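Local coordinates for 6-phosphogluconolactonase (Leishmania braziliensis, PDB 3CSS), which probably hydrolyses 6-phosphogluconolactone to 6-phosphogluconate, the second step of the oxidative pentose phosphate pathway, at residues 116-130 and 190-202. Sequence-based numbering, arbitrary orientation.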
loop_
_atom_site.group_PDB
_atom_site.type_symbol
_atom_site.label_atom_id
_atom_site.label_comp_id
_atom_site.label_asym_id
_atom_site.label_seq_id
_atom_site.Cartn_x
_atom_site.Cartn_y
_atom_site.Cartn_z
ATOM N N SER A 116 -20.965 1.683 3.934
ATOM C CA SER A 116 -19.695 2.018 3.259
ATOM C C SER A 116 -19.862 2.606 1.851
ATOM O O SER A 116 -18.946 3.232 1.329
ATOM C CB SER A 116 -18.759 0.792 3.219
ATOM O OG SER A 116 -19.300 -0.269 2.452
ATOM N N LYS A 117 -21.026 2.412 1.234
ATOM C CA LYS A 117 -21.285 3.007 -0.081
ATOM C C LYS A 117 -21.957 4.387 0.014
ATOM O O LYS A 117 -22.227 5.023 -1.002
ATOM C CB LYS A 117 -22.095 2.045 -0.946
ATOM C CG LYS A 117 -21.353 0.740 -1.229
ATOM C CD LYS A 117 -22.109 -0.124 -2.223
ATOM C CE LYS A 117 -21.307 -1.358 -2.599
ATOM N NZ LYS A 117 -22.141 -2.349 -3.351
ATOM N N ASP A 118 -22.198 4.855 1.235
ATOM C CA ASP A 118 -22.801 6.163 1.452
ATOM C C ASP A 118 -21.677 7.144 1.678
ATOM O O ASP A 118 -21.005 7.088 2.700
ATOM C CB ASP A 118 -23.714 6.129 2.672
ATOM C CG ASP A 118 -24.544 7.398 2.834
ATOM O OD1 ASP A 118 -24.154 8.487 2.343
ATOM O OD2 ASP A 118 -25.602 7.300 3.479
ATOM N N GLU A 119 -21.484 8.050 0.726
ATOM C CA GLU A 119 -20.348 8.957 0.757
ATOM C C GLU A 119 -20.269 9.746 2.056
ATOM O O GLU A 119 -19.198 9.859 2.640
ATOM C CB GLU A 119 -20.390 9.892 -0.453
ATOM C CG GLU A 119 -19.276 10.900 -0.496
ATOM C CD GLU A 119 -19.231 11.656 -1.807
ATOM O OE1 GLU A 119 -20.015 11.320 -2.730
ATOM O OE2 GLU A 119 -18.419 12.595 -1.905
ATOM N N LYS A 120 -21.397 10.289 2.513
ATOM C CA LYS A 120 -21.395 11.036 3.770
ATOM C C LYS A 120 -21.554 10.094 4.968
ATOM O O LYS A 120 -20.742 10.118 5.904
ATOM C CB LYS A 120 -22.498 12.098 3.786
ATOM C CG LYS A 120 -22.270 13.186 4.841
ATOM C CD LYS A 120 -23.565 13.583 5.555
ATOM C CE LYS A 120 -23.306 14.643 6.627
ATOM N NZ LYS A 120 -24.552 15.059 7.334
ATOM N N GLY A 121 -22.586 9.250 4.915
ATOM C CA GLY A 121 -23.000 8.435 6.067
ATOM C C GLY A 121 -22.062 7.316 6.485
ATOM O O GLY A 121 -22.227 6.747 7.567
ATOM N N GLY A 122 -21.080 7.005 5.636
ATOM C CA GLY A 122 -20.174 5.874 5.872
ATOM C C GLY A 122 -19.023 6.116 6.835
ATOM O O GLY A 122 -18.307 5.173 7.199
ATOM N N LEU A 123 -18.826 7.367 7.243
ATOM C CA LEU A 123 -17.647 7.741 8.023
ATOM C C LEU A 123 -17.496 6.949 9.323
ATOM O O LEU A 123 -16.412 6.462 9.617
ATOM C CB LEU A 123 -17.662 9.243 8.329
ATOM C CG LEU A 123 -16.537 9.761 9.232
ATOM C CD1 LEU A 123 -15.164 9.555 8.594
ATOM C CD2 LEU A 123 -16.778 11.225 9.566
ATOM N N ASP A 124 -18.573 6.834 10.109
ATOM C CA ASP A 124 -18.490 6.209 11.448
ATOM C C ASP A 124 -18.156 4.714 11.405
ATOM O O ASP A 124 -17.358 4.205 12.222
ATOM C CB ASP A 124 -19.802 6.379 12.218
ATOM C CG ASP A 124 -20.041 7.802 12.690
ATOM O OD1 ASP A 124 -19.178 8.681 12.483
ATOM O OD2 ASP A 124 -21.119 8.031 13.282
ATOM N N GLY A 125 -18.764 4.036 10.427
ATOM C CA GLY A 125 -18.472 2.639 10.133
ATOM C C GLY A 125 -17.052 2.410 9.647
ATOM O O GLY A 125 -16.420 1.426 10.031
ATOM N N ALA A 126 -16.553 3.299 8.786
ATOM C CA ALA A 126 -15.166 3.242 8.333
ATOM C C ALA A 126 -14.186 3.363 9.513
ATOM O O ALA A 126 -13.240 2.593 9.613
ATOM C CB ALA A 126 -14.895 4.336 7.258
ATOM N N TRP A 127 -14.407 4.328 10.398
ATOM C CA TRP A 127 -13.579 4.462 11.601
ATOM C C TRP A 127 -13.624 3.227 12.488
ATOM O O TRP A 127 -12.604 2.839 13.044
ATOM C CB TRP A 127 -13.975 5.690 12.421
ATOM C CG TRP A 127 -13.257 6.966 12.032
ATOM C CD1 TRP A 127 -13.830 8.142 11.660
ATOM C CD2 TRP A 127 -11.837 7.184 11.996
ATOM N NE1 TRP A 127 -12.859 9.081 11.390
ATOM C CE2 TRP A 127 -11.627 8.518 11.582
ATOM C CE3 TRP A 127 -10.719 6.381 12.267
ATOM C CZ2 TRP A 127 -10.358 9.065 11.447
ATOM C CZ3 TRP A 127 -9.459 6.929 12.127
ATOM C CH2 TRP A 127 -9.287 8.254 11.715
ATOM N N ALA A 128 -14.799 2.622 12.630
ATOM C CA ALA A 128 -14.928 1.415 13.436
ATOM C C ALA A 128 -14.017 0.307 12.889
ATOM O O ALA A 128 -13.307 -0.351 13.654
ATOM C CB ALA A 128 -16.378 0.963 13.480
ATOM N N VAL A 129 -14.024 0.125 11.565
ATOM C CA VAL A 129 -13.142 -0.855 10.903
ATOM C C VAL A 129 -11.656 -0.468 11.048
ATOM O O VAL A 129 -10.831 -1.316 11.383
ATOM C CB VAL A 129 -13.506 -1.041 9.405
ATOM C CG1 VAL A 129 -12.510 -1.966 8.710
ATOM C CG2 VAL A 129 -14.927 -1.569 9.263
ATOM N N ALA A 130 -11.335 0.808 10.827
ATOM C CA ALA A 130 -9.968 1.320 10.985
ATOM C C ALA A 130 -9.405 1.034 12.374
ATOM O O ALA A 130 -8.266 0.585 12.514
ATOM C CB ALA A 130 -9.912 2.838 10.694
ATOM N N PHE A 190 -12.887 8.458 1.605
ATOM C CA PHE A 190 -13.741 8.140 0.463
ATOM C C PHE A 190 -12.963 8.568 -0.799
ATOM O O PHE A 190 -12.225 9.574 -0.785
ATOM C CB PHE A 190 -15.088 8.888 0.557
ATOM C CG PHE A 190 -16.167 8.290 -0.302
ATOM C CD1 PHE A 190 -16.898 7.207 0.169
ATOM C CD2 PHE A 190 -16.431 8.783 -1.578
ATOM C CE1 PHE A 190 -17.883 6.624 -0.597
ATOM C CE2 PHE A 190 -17.413 8.209 -2.365
ATOM C CZ PHE A 190 -18.161 7.130 -1.861
ATOM N N PRO A 191 -13.087 7.799 -1.887
ATOM C CA PRO A 191 -12.348 8.184 -3.084
ATOM C C PRO A 191 -12.677 9.569 -3.615
ATOM O O PRO A 191 -13.766 10.105 -3.388
ATOM C CB PRO A 191 -12.719 7.113 -4.125
ATOM C CG PRO A 191 -13.931 6.455 -3.586
ATOM C CD PRO A 191 -13.843 6.553 -2.090
ATOM N N SER A 192 -11.705 10.132 -4.324
ATOM C CA SER A 192 -11.846 11.415 -4.982
ATOM C C SER A 192 -12.806 11.254 -6.180
ATOM O O SER A 192 -13.150 10.116 -6.546
ATOM C CB SER A 192 -10.482 11.904 -5.452
ATOM O OG SER A 192 -10.003 11.126 -6.528
ATOM N N PRO A 193 -13.265 12.374 -6.771
ATOM C CA PRO A 193 -14.296 12.296 -7.815
ATOM C C PRO A 193 -14.018 11.379 -9.010
ATOM O O PRO A 193 -14.945 10.728 -9.512
ATOM C CB PRO A 193 -14.432 13.744 -8.267
ATOM C CG PRO A 193 -14.156 14.530 -7.043
ATOM C CD PRO A 193 -13.024 13.778 -6.374
ATOM N N THR A 194 -12.772 11.327 -9.458
ATOM C CA THR A 194 -12.406 10.502 -10.623
ATOM C C THR A 194 -12.190 9.016 -10.309
ATOM O O THR A 194 -12.077 8.199 -11.247
ATOM C CB THR A 194 -11.135 11.012 -11.281
ATOM O OG1 THR A 194 -10.042 10.930 -10.347
ATOM C CG2 THR A 194 -11.340 12.467 -11.828
ATOM N N MET A 195 -12.123 8.668 -9.021
ATOM C CA MET A 195 -11.664 7.348 -8.600
ATOM C C MET A 195 -12.791 6.428 -8.160
ATOM O O MET A 195 -13.777 6.873 -7.537
ATOM C CB MET A 195 -10.649 7.501 -7.481
ATOM C CG MET A 195 -9.405 8.276 -7.915
ATOM S SD MET A 195 -8.270 7.259 -8.910
ATOM C CE MET A 195 -8.511 7.900 -10.555
ATOM N N SER A 196 -12.614 5.143 -8.476
ATOM C CA SER A 196 -13.596 4.095 -8.184
ATOM C C SER A 196 -12.891 2.865 -7.607
ATOM O O SER A 196 -11.686 2.690 -7.794
ATOM C CB SER A 196 -14.319 3.714 -9.467
ATOM O OG SER A 196 -15.180 4.757 -9.839
ATOM N N PRO A 197 -13.633 1.988 -6.904
ATOM C CA PRO A 197 -15.054 1.997 -6.590
ATOM C C PRO A 197 -15.447 3.057 -5.560
ATOM O O PRO A 197 -14.626 3.424 -4.712
ATOM C CB PRO A 197 -15.305 0.580 -6.042
ATOM C CG PRO A 197 -14.018 0.083 -5.608
ATOM C CD PRO A 197 -12.977 0.754 -6.443
ATOM N N LYS A 198 -16.696 3.523 -5.645
ATOM C CA LYS A 198 -17.233 4.537 -4.749
ATOM C C LYS A 198 -17.669 3.887 -3.433
ATOM O O LYS A 198 -18.856 3.644 -3.196
ATOM C CB LYS A 198 -18.433 5.253 -5.390
ATOM C CG LYS A 198 -18.122 5.985 -6.691
ATOM C CD LYS A 198 -17.052 7.033 -6.494
ATOM C CE LYS A 198 -16.804 7.856 -7.741
ATOM N NZ LYS A 198 -15.699 8.829 -7.504
ATOM N N VAL A 199 -16.695 3.597 -2.582
ATOM C CA VAL A 199 -16.926 2.944 -1.307
ATOM C C VAL A 199 -15.886 3.462 -0.334
ATOM O O VAL A 199 -14.737 3.745 -0.735
ATOM C CB VAL A 199 -16.805 1.383 -1.412
ATOM C CG1 VAL A 199 -15.435 0.958 -1.907
ATOM C CG2 VAL A 199 -17.161 0.686 -0.058
ATOM N N TRP A 200 -16.280 3.597 0.932
ATOM C CA TRP A 200 -15.352 4.001 1.986
ATOM C C TRP A 200 -14.169 3.050 2.069
ATOM O O TRP A 200 -14.265 1.860 1.694
ATOM C CB TRP A 200 -16.050 4.146 3.358
ATOM C CG TRP A 200 -16.678 5.482 3.521
ATOM C CD1 TRP A 200 -17.935 5.850 3.146
ATOM C CD2 TRP A 200 -16.065 6.653 4.075
ATOM N NE1 TRP A 200 -18.143 7.174 3.433
ATOM C CE2 TRP A 200 -17.003 7.696 3.990
ATOM C CE3 TRP A 200 -14.808 6.919 4.638
ATOM C CZ2 TRP A 200 -16.723 8.988 4.430
ATOM C CZ3 TRP A 200 -14.531 8.196 5.070
ATOM C CH2 TRP A 200 -15.487 9.213 4.978
ATOM N N ARG A 201 -13.054 3.612 2.529
ATOM C CA ARG A 201 -11.775 2.924 2.625
ATOM C C ARG A 201 -11.172 2.991 4.023
ATOM O O ARG A 201 -11.420 3.926 4.800
ATOM C CB ARG A 201 -10.728 3.527 1.647
ATOM C CG ARG A 201 -11.241 3.871 0.256
ATOM C CD ARG A 201 -11.671 2.642 -0.509
ATOM N NE ARG A 201 -12.099 2.938 -1.877
ATOM C CZ ARG A 201 -11.274 3.031 -2.917
ATOM N NH1 ARG A 201 -9.975 2.845 -2.775
ATOM N NH2 ARG A 201 -11.758 3.309 -4.121
ATOM N N VAL A 202 -10.334 2.004 4.314
ATOM C CA VAL A 202 -9.334 2.144 5.351
ATOM C C VAL A 202 -7.966 2.104 4.681
ATOM O O VAL A 202 -7.796 1.489 3.610
ATOM C CB VAL A 202 -9.448 1.076 6.451
ATOM C CG1 VAL A 202 -10.774 1.242 7.198
ATOM C CG2 VAL A 202 -9.348 -0.297 5.884
HETATM O O HOH W 1 -21.179 4.824 -3.386
#
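Trp200 sets its CG anti to its own carbonyl carbon (chi1 -84°), which swings the indole against the turn leading into helix 123-140, while Phe190, with CG anti to the backbone N, lays its ring face against Glu119. Both aromatics belong to the long connection between edge strand 186-189 and its antiparallel neighbour 201-204 in the mixed sheet of this Rossmann-like fold, and here they pack against the turn before the flanking helix and, for Trp200, the helix's first residues. The indole is sandwiched: the backbone at Gly122 and Leu123 lies over one face, with Leu123 CA 4.0 Å from the centroid of the six-membered ring, and Phe190 CD1 sits against the opposite one. Leu123 CD1 reaches the far rim at Trp200 CH2, and Ala126 CB touches Trp200 CE3. Trp200 NE1 fixes the rotation of the ring, giving a bent bond to Asp118 O (3.0 Å, 134° at the hydrogen) and a weak one to Glu119 O. Asp118 O also takes Gly122 N, the two donors arriving from opposite faces of the carbonyl plane. Glu119 crosses Phe190 at about a right angle, its CG 3.9 Å from the ring centroid and its carboxylate nearly parallel to the ring; Pro191 CD backs the other face. Further along the helix, Val202 CG1 meets Val129 CG1 and Ala130 CB, joining helix to sheet. At the other end the backbones bind directly, Trp200 N donating to Ser116 O at 2.7 Å and almost straight (171°). One residue further out, a water donates to both Lys117 O and Lys198 O, its oxygen 2.6 Å from each.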